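Exoenzyme S (Pseudomonas aeruginosa, PDB 1HE9) is a bifunctional toxin injected by type III secretion that ADP-ribosylates host proteins and, through the domain crystallised here, stimulates GTP hydrolysis by GTPases. Local coordinates at residues M3-A8 / I54-Q59; K14-A19 / T49-I54; R73-I78 / T106-Q111. One frame throughout, in Å; residues are numbered along the deposited sequence.

Contact 1: M3-A8 / I54-Q59; sequences MVLQQA and IRAGSQ
The polar part of the contact is an amide stack: the carboxamides of Gln6 and Gln59 lie face against face with their planes only 7° apart. Although the side chains meet at about a right angle, both are extended beyond CG, which lays the Gln6 amide over the distal part of Gln59; Gln6 CD is 3.8 Å from Gln59 CG, and Gln6 NE2 is 3.8 Å from Gln59 CD. No hydrogen bond joins the two groups.

A second kind of interaction is the carbon-donor contact. Gly57 O receives the CA-H of Gln6, with Gln6 CA 3.3 Å from Gly57 O and an angle of 149° at the hydrogen. With CG anti to the carbonyl carbon (chi1 -72°), Gln6 CG also comes up to this oxygen, beside the CA, at 3.2 Å from Gly57 O. These contacts set helix 2-7 against the C-terminal end of helix 43-57 in the helical GAP domain, and Ser58, where helical backbone angles stop, is tied to Glu126 of helix 101-130.

Apolar packing is confined to Leu5, whose branch point CG meets Ala56 CB at 3.6 Å. Bare backbone completes the approach, Leu5 O standing 3.6 Å from Gly57 CA. Leu5 also packs on Leu5 of the second subunit, bringing this N-terminal helix into the dimer interface.

Contact 2: K14-A19 / T49-I54; sequences KGLDKA and TALAGI
Gly15 begins the contact with its backbone: its CA rests 3.9 Å from Ala50 CB, and these two residues form the closest CA pair between the segments, at 4.9 Å from Gly15 CA to Ala50 CA. With no side chain on Gly15, the methyl of Ala50, which points toward helix 9-17, can lie against the main chain, and it reaches Leu16 N at 3.8 Å.

Leu16 carries the largest share of the contact, taking part in three of its four residue pairs, by dividing its two methyls. CD1 lies on Ala50 CB at 3.5 Å, and CD2 meets Ile54 CD1 at 3.8 Å. Ala50 and Ile54 are one turn apart, as the bond from Ile54 N to Ala50 O (2.9 Å) shows, so the two methyls of Leu16 bridge that turn. The Leu16 and Ile54 side chains cross at about a right angle, and the meeting is methyl to methyl because Ile54 CD1 stands at the end of an extended branch (chi2 163°). Leu51 contributes a looser touch, its CD2 4.5 Å from Leu16 CD1. No hydrogen bond passes between the segments, so the evidence is for apolar packing of helix 9-17 on helix 43-57, both part of the helical core of this GAP domain. Arg45, seen to contact GDP in another structure of the protein, lies about one turn upstream of Thr49 on the same helix.

Leu16 also packs on Leu47, one turn before Leu51 on helix 43-57, and on Val116 of helix 101-130, to which Asp17 adds a salt bridge with Arg120. On its own far side, Leu51 packs on Leu70 and Leu71 of helix 61-72.

Contact 3: R73-I78 / T106-Q111; sequences RSIGGI and TDQLHQ
Gln108 and Ile75 run past each other in opposite directions, Ile75 CD1 packing on Gln108 CB at 3.9 Å while the Gln108 amide extends beyond it to the hairpin backbone. There Gln108 OE1 accepts the N-H of Gly76 at 2.8 Å from Gly76 N; the bond is nearly straight (161°), and the donor is tilted 19° from the plane of the carbonyl.

Gly76 and Gly77 are the central residues of the type I' turn from Ile75 to Ile78, which links strands 74-75 and 78-79 into a short beta hairpin. A water completes the grip: Gly77 N donates to it at 2.6 Å, Ser74 OG is bonded to it, and it gives a weak bond to Gln108 OE1.

Ile75 turns its other branch to the helix. Its CG2 lies 4.1 Å from Leu109 CG, the two side chains crossing at about a right angle, and Leu109 continues the apolar patch onto Leu80 and Leu22.

At the edge, Arg73 approaches Gln111 with its guanidinium plane 17° from that of the amide. Arg73 NH1 is 4.1 Å from Gln111 CG; this is packing, NH1 meeting a methylene carbon. The polar ends of both residues go to Glu115, Arg73 through a salt bridge and Gln111 through NE2.

The amide orientation of Gln108 follows from the chemistry: OE1 faces the Gly76 donor even though another acceptor, Ser74 O, lies 3.1 Å from Gln108 OE1, and NE2 makes a weak bond to Glu104. The Gly76 bond and the Gly77 water thus tie the turn's backbone N-H groups to one side-chain oxygen of helix 101-130, while a second water, accepting from Arg73 NH1 at 3.0 Å and donating to Gln108 O, joins the Arg73 side chain to the helix backbone.

In the fold
Contacts 1 and 2 both use helix 43-57 and have centres 12 Å apart; their segments overlap at Ile54, which touches across contact 2 but not across contact 1. Contact 2 is nested inside the chain loop that contact 1 closes, and helices 2-7 and 9-17 are consecutive. Contact 3 comes later in sequence, its centre 17 Å from that of contact 2 and 26 Å from that of contact 1, on the opposite side of the chain's centre from contact 1. Helix 101-130 packs beside the first two contacts and supplies one side of contact 3. Only the first two reach the second subunit. Contacts 1 and 2 pack the helix bearing GDP-contacting Arg45; contact 3 joins the ends of the section containing Thr86.

Contact 1: M3-A8 / I54-Q59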
HETATM    1  N   MSE A   3      -4.967   4.424   7.159  1.00 78.33           N
HETATM    2  CA  MSE A   3      -5.934   4.152   6.107  1.00 73.63           C
HETATM    3  C   MSE A   3      -5.239   3.897   4.780  1.00 66.93           C
HETATM    4  O   MSE A   3      -5.822   3.273   3.931  1.00 64.05           O
HETATM    5  CB  MSE A   3      -6.903   5.342   5.914  1.00 77.56           C
HETATM    6  CG  MSE A   3      -7.142   6.253   7.129  1.00 79.27           C
HETATM    7 SE   MSE A   3      -5.799   7.435   7.523  1.00 81.68          SE
HETATM    8  CE  MSE A   3      -6.401   8.987   6.740  1.00 78.93           C
ATOM      9  N   VAL A   4      -4.006   4.364   4.591  1.00 61.32           N
ATOM     10  CA  VAL A   4      -3.361   4.152   3.297  1.00 58.11           C
ATOM     11  C   VAL A   4      -2.805   2.777   3.255  1.00 54.72           C
ATOM     12  O   VAL A   4      -2.906   2.115   2.231  1.00 53.06           O
ATOM     13  CB  VAL A   4      -2.283   5.263   2.924  1.00 57.39           C
ATOM     14  CG1 VAL A   4      -2.401   6.412   3.878  1.00 59.57           C
ATOM     15  CG2 VAL A   4      -0.885   4.714   2.820  1.00 55.88           C
ATOM     16  N   LEU A   5      -2.240   2.339   4.375  1.00 53.67           N
ATOM     17  CA  LEU A   5      -1.734   0.972   4.496  1.00 51.10           C
ATOM     18  C   LEU A   5      -2.955   0.022   4.252  1.00 48.24           C
ATOM     19  O   LEU A   5      -2.839  -0.958   3.549  1.00 45.77           O
ATOM     20  CB  LEU A   5      -1.128   0.774   5.900  1.00 52.45           C
ATOM     21  CG  LEU A   5       0.320   1.119   6.329  1.00 53.83           C
ATOM     22  CD1 LEU A   5       1.314   1.150   5.163  1.00 49.96           C
ATOM     23  CD2 LEU A   5       0.284   2.398   7.138  1.00 53.33           C
ATOM     24  N   GLN A   6      -4.117   0.337   4.810  1.00 46.75           N
ATOM     25  CA  GLN A   6      -5.321  -0.445   4.602  1.00 48.86           C
ATOM     26  C   GLN A   6      -5.775  -0.507   3.163  1.00 51.19           C
ATOM     27  O   GLN A   6      -6.199  -1.577   2.692  1.00 53.39           O
ATOM     28  CB  GLN A   6      -6.442   0.105   5.485  1.00 49.73           C
ATOM     29  CG  GLN A   6      -6.199  -0.240   6.951  1.00 53.05           C
ATOM     30  CD  GLN A   6      -7.103   0.453   7.942  1.00 54.03           C
ATOM     31  OE1 GLN A   6      -6.798   0.466   9.134  1.00 54.92           O
ATOM     32  NE2 GLN A   6      -8.233   0.977   7.475  1.00 56.04           N
ATOM     33  N   GLN A   7      -5.708   0.638   2.463  1.00 52.89           N
ATOM     34  CA  GLN A   7      -6.175   0.641   1.097  1.00 53.15           C
ATOM     35  C   GLN A   7      -5.276  -0.197   0.207  1.00 50.09           C
ATOM     36  O   GLN A   7      -5.722  -0.741  -0.830  1.00 49.83           O
ATOM     37  CB  GLN A   7      -6.521   2.086   0.637  1.00 58.54           C
ATOM     38  CG  GLN A   7      -8.017   2.211   0.290  1.00 65.03           C
ATOM     39  CD  GLN A   7      -8.906   2.519   1.499  1.00 69.35           C
ATOM     40  OE1 GLN A   7     -10.079   2.160   1.515  1.00 69.61           O
ATOM     41  NE2 GLN A   7      -8.336   3.170   2.499  1.00 71.86           N
ATOM     42  N   ALA A   8      -4.055  -0.424   0.641  1.00 47.16           N
ATOM     43  CA  ALA A   8      -3.215  -1.315  -0.154  1.00 44.12           C
ATOM     44  C   ALA A   8      -3.363  -2.859   0.171  1.00 41.44           C
ATOM     45  O   ALA A   8      -2.784  -3.688  -0.492  1.00 40.12           O
ATOM     46  CB  ALA A   8      -1.754  -0.880  -0.081  1.00 43.73           C
ATOM     47  N   ILE A  54       0.236  -6.987   5.115  1.00 31.88           N
ATOM     48  CA  ILE A  54      -0.877  -7.490   5.879  1.00 29.97           C
ATOM     49  C   ILE A  54      -0.742  -7.018   7.325  1.00 30.04           C
ATOM     50  O   ILE A  54      -1.713  -6.579   7.915  1.00 29.61           O
ATOM     51  CB  ILE A  54      -0.941  -9.017   5.824  1.00 30.92           C
ATOM     52  CG1 ILE A  54      -1.215  -9.439   4.350  1.00 29.60           C
ATOM     53  CG2 ILE A  54      -2.007  -9.512   6.807  1.00 25.32           C
ATOM     54  CD1 ILE A  54      -0.935 -10.915   3.932  1.00 25.17           C
ATOM     55  N   ARG A  55       0.455  -7.065   7.895  1.00 31.64           N
ATOM     56  CA  ARG A  55       0.630  -6.649   9.291  1.00 31.53           C
ATOM     57  C   ARG A  55       0.246  -5.198   9.539  1.00 33.48           C
ATOM     58  O   ARG A  55      -0.320  -4.898  10.583  1.00 35.36           O
ATOM     59  CB  ARG A  55       2.069  -6.876   9.711  1.00 34.22           C
ATOM     60  CG  ARG A  55       2.454  -6.391  11.159  1.00 38.08           C
ATOM     61  CD  ARG A  55       3.979  -6.245  11.241  1.00 37.28           C
ATOM     62  NE  ARG A  55       4.407  -6.847  12.506  1.00 48.44           N
ATOM     63  CZ  ARG A  55       5.636  -7.252  12.862  1.00 48.21           C
ATOM     64  NH1 ARG A  55       6.676  -7.135  12.027  1.00 46.15           N
ATOM     65  NH2 ARG A  55       5.828  -7.778  14.094  1.00 47.82           N
ATOM     66  N   ALA A  56       0.538  -4.314   8.585  1.00 34.41           N
ATOM     67  CA  ALA A  56       0.189  -2.892   8.692  1.00 32.67           C
ATOM     68  C   ALA A  56      -1.234  -2.577   8.237  1.00 34.20           C
ATOM     69  O   ALA A  56      -1.949  -1.803   8.885  1.00 36.03           O
ATOM     70  CB  ALA A  56       1.175  -2.049   7.870  1.00 32.00           C
ATOM     71  N   GLY A  57      -1.663  -3.216   7.158  1.00 33.20           N
ATOM     72  CA  GLY A  57      -2.951  -2.870   6.604  1.00 32.54           C
ATOM     73  C   GLY A  57      -4.198  -3.660   6.885  1.00 35.63           C
ATOM     74  O   GLY A  57      -5.268  -3.222   6.447  1.00 36.74           O
ATOM     75  N   SER A  58      -4.122  -4.749   7.631  1.00 34.01           N
ATOM     76  CA  SER A  58      -5.337  -5.482   7.840  1.00 30.71           C
ATOM     77  C   SER A  58      -6.120  -4.950   9.033  1.00 32.45           C
ATOM     78  O   SER A  58      -5.557  -4.390   9.988  1.00 31.85           O
ATOM     79  CB  SER A  58      -5.002  -6.978   7.962  1.00 32.16           C
ATOM     80  OG  SER A  58      -6.065  -7.758   8.518  1.00 26.73           O
ATOM     81  N   GLN A  59      -7.433  -5.103   8.983  1.00 33.63           N
ATOM     82  CA  GLN A  59      -8.224  -4.642  10.100  1.00 38.65           C
ATOM     83  C   GLN A  59      -8.632  -5.850  10.955  1.00 39.78           C
ATOM     84  O   GLN A  59      -9.393  -5.702  11.913  1.00 41.16           O
ATOM     85  CB  GLN A  59      -9.474  -3.902   9.609  1.00 41.62           C
ATOM     86  CG  GLN A  59      -9.228  -2.528   8.926  1.00 47.66           C
ATOM     87  CD  GLN A  59     -10.539  -1.955   8.379  1.00 52.45           C
ATOM     88  OE1 GLN A  59     -10.883  -2.166   7.209  1.00 53.90           O
ATOM     89  NE2 GLN A  59     -11.309  -1.286   9.250  1.00 55.54           N
TER

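Contact 2: K14-A19 / T49-I54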
ATOM      1  N   LYS A  14      -0.824 -10.362  -4.319  1.00 49.07           N
ATOM      2  CA  LYS A  14       0.047 -10.609  -5.462  1.00 50.38           C
ATOM      3  C   LYS A  14       1.461 -10.938  -4.948  1.00 49.80           C
ATOM      4  O   LYS A  14       2.208 -11.731  -5.560  1.00 50.50           O
ATOM      5  CB  LYS A  14      -0.051  -9.412  -6.450  1.00 55.57           C
ATOM      6  CG  LYS A  14      -1.559  -9.168  -6.909  1.00 60.63           C
ATOM      7  CD  LYS A  14      -1.779  -8.153  -8.090  1.00 66.35           C
ATOM      8  CE  LYS A  14      -1.594  -6.591  -7.772  1.00 68.26           C
ATOM      9  NZ  LYS A  14      -1.700  -5.649  -8.993  1.00 69.35           N
ATOM     10  N   GLY A  15       1.803 -10.378  -3.784  1.00 46.90           N
ATOM     11  CA  GLY A  15       3.090 -10.687  -3.162  1.00 45.12           C
ATOM     12  C   GLY A  15       3.143 -12.149  -2.721  1.00 44.61           C
ATOM     13  O   GLY A  15       4.111 -12.868  -2.994  1.00 46.38           O
ATOM     14  N   LEU A  16       2.087 -12.575  -2.040  1.00 43.72           N
ATOM     15  CA  LEU A  16       1.949 -13.943  -1.597  1.00 44.03           C
ATOM     16  C   LEU A  16       2.082 -14.798  -2.905  1.00 47.17           C
ATOM     17  O   LEU A  16       2.893 -15.733  -2.997  1.00 48.47           O
ATOM     18  CB  LEU A  16       0.582 -14.060  -0.905  1.00 39.97           C
ATOM     19  CG  LEU A  16       0.607 -14.043   0.634  1.00 39.81           C
ATOM     20  CD1 LEU A  16       1.835 -13.394   1.242  1.00 34.85           C
ATOM     21  CD2 LEU A  16      -0.604 -13.453   1.103  1.00 39.63           C
ATOM     22  N   ASP A  17       1.351 -14.442  -3.958  1.00 48.22           N
ATOM     23  CA  ASP A  17       1.483 -15.219  -5.194  1.00 48.80           C
ATOM     24  C   ASP A  17       2.892 -15.337  -5.702  1.00 48.33           C
ATOM     25  O   ASP A  17       3.299 -16.411  -6.053  1.00 48.01           O
ATOM     26  CB  ASP A  17       0.684 -14.645  -6.334  1.00 48.04           C
ATOM     27  CG  ASP A  17      -0.792 -14.747  -6.118  1.00 51.40           C
ATOM     28  OD1 ASP A  17      -1.290 -15.576  -5.262  1.00 51.37           O
ATOM     29  OD2 ASP A  17      -1.432 -13.960  -6.863  1.00 49.41           O
ATOM     30  N   LYS A  18       3.636 -14.245  -5.766  1.00 50.13           N
ATOM     31  CA  LYS A  18       4.998 -14.316  -6.268  1.00 52.03           C
ATOM     32  C   LYS A  18       5.954 -15.097  -5.387  1.00 52.62           C
ATOM     33  O   LYS A  18       7.135 -15.196  -5.711  1.00 54.39           O
ATOM     34  CB  LYS A  18       5.553 -12.914  -6.427  1.00 55.91           C
ATOM     35  CG  LYS A  18       4.840 -12.103  -7.502  1.00 61.32           C
ATOM     36  CD  LYS A  18       5.321 -10.620  -7.526  1.00 65.08           C
ATOM     37  CE  LYS A  18       5.503 -10.056  -8.984  1.00 67.22           C
ATOM     38  NZ  LYS A  18       4.296 -10.113  -9.902  1.00 67.27           N
ATOM     39  N   ALA A  19       5.447 -15.625  -4.279  1.00 51.78           N
ATOM     40  CA  ALA A  19       6.252 -16.352  -3.318  1.00 50.52           C
ATOM     41  C   ALA A  19       6.028 -17.849  -3.405  1.00 50.41           C
ATOM     42  O   ALA A  19       6.684 -18.599  -2.688  1.00 49.78           O
ATOM     43  CB  ALA A  19       5.905 -15.866  -1.902  1.00 49.70           C
ATOM     44  N   THR A  49       7.490  -8.631   2.038  1.00 40.66           N
ATOM     45  CA  THR A  49       6.851  -7.363   1.725  1.00 39.88           C
ATOM     46  C   THR A  49       5.343  -7.564   1.845  1.00 38.19           C
ATOM     47  O   THR A  49       4.631  -6.758   2.435  1.00 37.91           O
ATOM     48  CB  THR A  49       7.289  -6.961   0.317  1.00 44.29           C
ATOM     49  OG1 THR A  49       8.367  -6.009   0.410  1.00 48.88           O
ATOM     50  CG2 THR A  49       6.135  -6.441  -0.497  1.00 45.42           C
ATOM     51  N   ALA A  50       4.859  -8.678   1.334  1.00 35.60           N
ATOM     52  CA  ALA A  50       3.442  -8.945   1.447  1.00 34.30           C
ATOM     53  C   ALA A  50       3.023  -9.052   2.910  1.00 34.10           C
ATOM     54  O   ALA A  50       2.039  -8.435   3.305  1.00 32.67           O
ATOM     55  CB  ALA A  50       3.092 -10.221   0.724  1.00 36.58           C
ATOM     56  N   LEU A  51       3.747  -9.852   3.702  1.00 32.38           N
ATOM     57  CA  LEU A  51       3.418 -10.031   5.129  1.00 30.44           C
ATOM     58  C   LEU A  51       3.492  -8.707   5.861  1.00 30.07           C
ATOM     59  O   LEU A  51       2.627  -8.415   6.690  1.00 29.76           O
ATOM     60  CB  LEU A  51       4.336 -11.059   5.822  1.00 31.48           C
ATOM     61  CG  LEU A  51       4.355 -12.476   5.256  1.00 30.34           C
ATOM     62  CD1 LEU A  51       5.499 -13.298   5.837  1.00 33.71           C
ATOM     63  CD2 LEU A  51       3.071 -13.101   5.530  1.00 30.47           C
ATOM     64  N   ALA A  52       4.506  -7.892   5.580  1.00 32.09           N
ATOM     65  CA  ALA A  52       4.547  -6.564   6.213  1.00 30.95           C
ATOM     66  C   ALA A  52       3.267  -5.765   5.828  1.00 30.89           C
ATOM     67  O   ALA A  52       2.721  -5.057   6.667  1.00 32.64           O
ATOM     68  CB  ALA A  52       5.763  -5.817   5.778  1.00 32.64           C
ATOM     69  N   GLY A  53       2.745  -5.920   4.603  1.00 28.99           N
ATOM     70  CA  GLY A  53       1.544  -5.173   4.204  1.00 28.22           C
ATOM     71  C   GLY A  53       0.296  -5.684   4.924  1.00 31.99           C
ATOM     72  O   GLY A  53      -0.637  -4.941   5.287  1.00 31.86           O
ATOM     73  N   ILE A  54       0.236  -6.987   5.115  1.00 31.88           N
ATOM     74  CA  ILE A  54      -0.877  -7.490   5.879  1.00 29.97           C
ATOM     75  C   ILE A  54      -0.742  -7.018   7.325  1.00 30.04           C
ATOM     76  O   ILE A  54      -1.713  -6.579   7.915  1.00 29.61           O
ATOM     77  CB  ILE A  54      -0.941  -9.017   5.824  1.00 30.92           C
ATOM     78  CG1 ILE A  54      -1.215  -9.439   4.350  1.00 29.60           C
ATOM     79  CG2 ILE A  54      -2.007  -9.512   6.807  1.00 25.32           C
ATOM     80  CD1 ILE A  54      -0.935 -10.915   3.932  1.00 25.17           C
TER

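Contact 3: R73-I78 / T106-Q111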
ATOM      1  N   ARG A  73       9.643 -14.971  12.484  1.00 42.94           N
ATOM      2  CA  ARG A  73      10.078 -16.364  12.625  1.00 43.41           C
ATOM      3  C   ARG A  73      11.487 -16.553  12.091  1.00 44.01           C
ATOM      4  O   ARG A  73      11.792 -16.103  11.006  1.00 45.94           O
ATOM      5  CB  ARG A  73       9.138 -17.280  11.872  1.00 43.65           C
ATOM      6  CG  ARG A  73       9.574 -18.708  11.922  1.00 38.67           C
ATOM      7  CD  ARG A  73       8.435 -19.587  11.598  1.00 37.95           C
ATOM      8  NE  ARG A  73       7.222 -19.298  12.350  1.00 37.29           N
ATOM      9  CZ  ARG A  73       6.066 -19.837  12.011  1.00 35.41           C
ATOM     10  NH1 ARG A  73       6.076 -20.651  10.961  1.00 34.72           N
ATOM     11  NH2 ARG A  73       4.941 -19.547  12.668  1.00 35.27           N
ATOM     12  N   SER A  74      12.369 -17.192  12.845  1.00 44.44           N
ATOM     13  CA  SER A  74      13.746 -17.339  12.365  1.00 46.69           C
ATOM     14  C   SER A  74      13.815 -18.508  11.417  1.00 44.68           C
ATOM     15  O   SER A  74      13.265 -19.584  11.668  1.00 46.51           O
ATOM     16  CB  SER A  74      14.699 -17.569  13.539  1.00 48.65           C
ATOM     17  OG  SER A  74      14.139 -18.634  14.278  1.00 51.73           O
ATOM     18  N   ILE A  75      14.487 -18.235  10.304  1.00 44.10           N
ATOM     19  CA  ILE A  75      14.740 -19.151   9.194  1.00 45.45           C
ATOM     20  C   ILE A  75      16.256 -19.322   9.268  1.00 46.57           C
ATOM     21  O   ILE A  75      17.035 -18.415   8.883  1.00 44.47           O
ATOM     22  CB  ILE A  75      14.364 -18.473   7.826  1.00 43.72           C
ATOM     23  CG1 ILE A  75      12.870 -18.034   7.847  1.00 42.34           C
ATOM     24  CG2 ILE A  75      14.776 -19.377   6.661  1.00 42.12           C
ATOM     25  CD1 ILE A  75      11.882 -19.105   8.337  1.00 36.12           C
ATOM     26  N   GLY A  76      16.664 -20.477   9.799  1.00 48.51           N
ATOM     27  CA  GLY A  76      18.080 -20.756   9.994  1.00 52.46           C
ATOM     28  C   GLY A  76      18.720 -19.721  10.918  1.00 53.02           C
ATOM     29  O   GLY A  76      19.774 -19.136  10.617  1.00 52.88           O
ATOM     30  N   GLY A  77      18.050 -19.458  12.035  1.00 54.55           N
ATOM     31  CA  GLY A  77      18.557 -18.478  12.973  1.00 57.89           C
ATOM     32  C   GLY A  77      18.287 -17.014  12.627  1.00 60.26           C
ATOM     33  O   GLY A  77      18.318 -16.175  13.523  1.00 62.57           O
ATOM     34  N   ILE A  78      18.074 -16.683  11.352  1.00 59.82           N
ATOM     35  CA  ILE A  78      17.758 -15.308  10.941  1.00 57.94           C
ATOM     36  C   ILE A  78      16.250 -15.193  10.640  1.00 55.98           C
ATOM     37  O   ILE A  78      15.647 -16.092  10.052  1.00 56.35           O
ATOM     38  CB  ILE A  78      18.528 -14.924   9.694  1.00 59.59           C
ATOM     39  CG1 ILE A  78      20.003 -14.874  10.020  1.00 62.76           C
ATOM     40  CG2 ILE A  78      18.188 -13.562   9.258  1.00 59.88           C
ATOM     41  CD1 ILE A  78      20.870 -14.831   8.771  1.00 64.11           C
ATOM     42  N   THR A 106      15.010 -24.715   4.591  1.00 59.32           N
ATOM     43  CA  THR A 106      14.094 -25.159   3.547  1.00 56.64           C
ATOM     44  C   THR A 106      12.855 -25.710   4.154  1.00 55.90           C
ATOM     45  O   THR A 106      11.762 -25.394   3.725  1.00 58.43           O
ATOM     46  CB  THR A 106      14.764 -26.223   2.639  1.00 57.55           C
ATOM     47  OG1 THR A 106      15.135 -25.597   1.406  1.00 56.26           O
ATOM     48  CG2 THR A 106      13.853 -27.439   2.379  1.00 56.55           C
ATOM     49  N   ASP A 107      13.016 -26.547   5.157  1.00 54.33           N
ATOM     50  CA  ASP A 107      11.857 -27.098   5.865  1.00 52.27           C
ATOM     51  C   ASP A 107      11.049 -25.978   6.502  1.00 51.81           C
ATOM     52  O   ASP A 107       9.827 -26.053   6.581  1.00 50.18           O
ATOM     53  CB  ASP A 107      12.367 -28.035   6.922  1.00 56.01           C
ATOM     54  CG  ASP A 107      13.253 -29.102   6.357  1.00 59.71           C
ATOM     55  OD1 ASP A 107      13.499 -29.130   5.092  1.00 58.54           O
ATOM     56  OD2 ASP A 107      13.769 -29.859   7.159  1.00 62.41           O
ATOM     57  N   GLN A 108      11.744 -24.950   6.988  1.00 49.83           N
ATOM     58  CA  GLN A 108      11.099 -23.876   7.706  1.00 48.29           C
ATOM     59  C   GLN A 108      10.296 -23.082   6.725  1.00 48.20           C
ATOM     60  O   GLN A 108       9.137 -22.811   6.997  1.00 48.01           O
ATOM     61  CB  GLN A 108      12.139 -23.011   8.451  1.00 48.50           C
ATOM     62  CG  GLN A 108      12.588 -23.593   9.813  1.00 49.23           C
ATOM     63  CD  GLN A 108      14.015 -23.208  10.259  1.00 52.94           C
ATOM     64  OE1 GLN A 108      14.444 -22.054  10.218  1.00 58.75           O
ATOM     65  NE2 GLN A 108      14.739 -24.202  10.704  1.00 57.45           N
ATOM     66  N   LEU A 109      10.902 -22.747   5.584  1.00 46.89           N
ATOM     67  CA  LEU A 109      10.233 -21.983   4.544  1.00 46.06           C
ATOM     68  C   LEU A 109       8.967 -22.710   4.029  1.00 46.95           C
ATOM     69  O   LEU A 109       7.938 -22.081   3.682  1.00 47.13           O
ATOM     70  CB  LEU A 109      11.219 -21.679   3.406  1.00 44.06           C
ATOM     71  CG  LEU A 109      12.255 -20.580   3.705  1.00 43.58           C
ATOM     72  CD1 LEU A 109      13.190 -20.483   2.520  1.00 42.58           C
ATOM     73  CD2 LEU A 109      11.573 -19.203   3.978  1.00 40.58           C
ATOM     74  N   HIS A 110       9.009 -24.039   4.020  1.00 46.28           N
ATOM     75  CA  HIS A 110       7.845 -24.794   3.563  1.00 46.46           C
ATOM     76  C   HIS A 110       6.724 -24.595   4.591  1.00 44.34           C
ATOM     77  O   HIS A 110       5.566 -24.426   4.246  1.00 46.49           O
ATOM     78  CB  HIS A 110       8.132 -26.326   3.449  1.00 46.99           C
ATOM     79  CG  HIS A 110       9.137 -26.744   2.378  1.00 49.30           C
ATOM     80  ND1 HIS A 110       9.579 -28.028   2.270  1.00 49.69           N
ATOM     81  CD2 HIS A 110       9.752 -26.024   1.407  1.00 48.39           C
ATOM     82  CE1 HIS A 110      10.452 -28.106   1.256  1.00 49.22           C
ATOM     83  NE2 HIS A 110      10.566 -26.913   0.729  1.00 46.71           N
ATOM     84  N   GLN A 111       7.066 -24.658   5.871  1.00 44.51           N
ATOM     85  CA  GLN A 111       6.069 -24.514   6.946  1.00 43.25           C
ATOM     86  C   GLN A 111       5.433 -23.097   6.858  1.00 41.94           C
ATOM     87  O   GLN A 111       4.242 -22.919   7.010  1.00 41.84           O
ATOM     88  CB  GLN A 111       6.777 -24.741   8.302  1.00 43.61           C
ATOM     89  CG  GLN A 111       5.888 -24.551   9.557  1.00 45.37           C
ATOM     90  CD  GLN A 111       4.623 -25.340   9.388  1.00 47.87           C
ATOM     91  OE1 GLN A 111       4.648 -26.343   8.677  1.00 49.70           O
ATOM     92  NE2 GLN A 111       3.506 -24.899   9.995  1.00 46.50           N
TER
HETATM   93  O   HOH W   1       8.373 -22.079   9.766  1.00 43.46           O
HETATM   94  O   HOH W   2      15.970 -20.818  12.902  1.00 53.29           O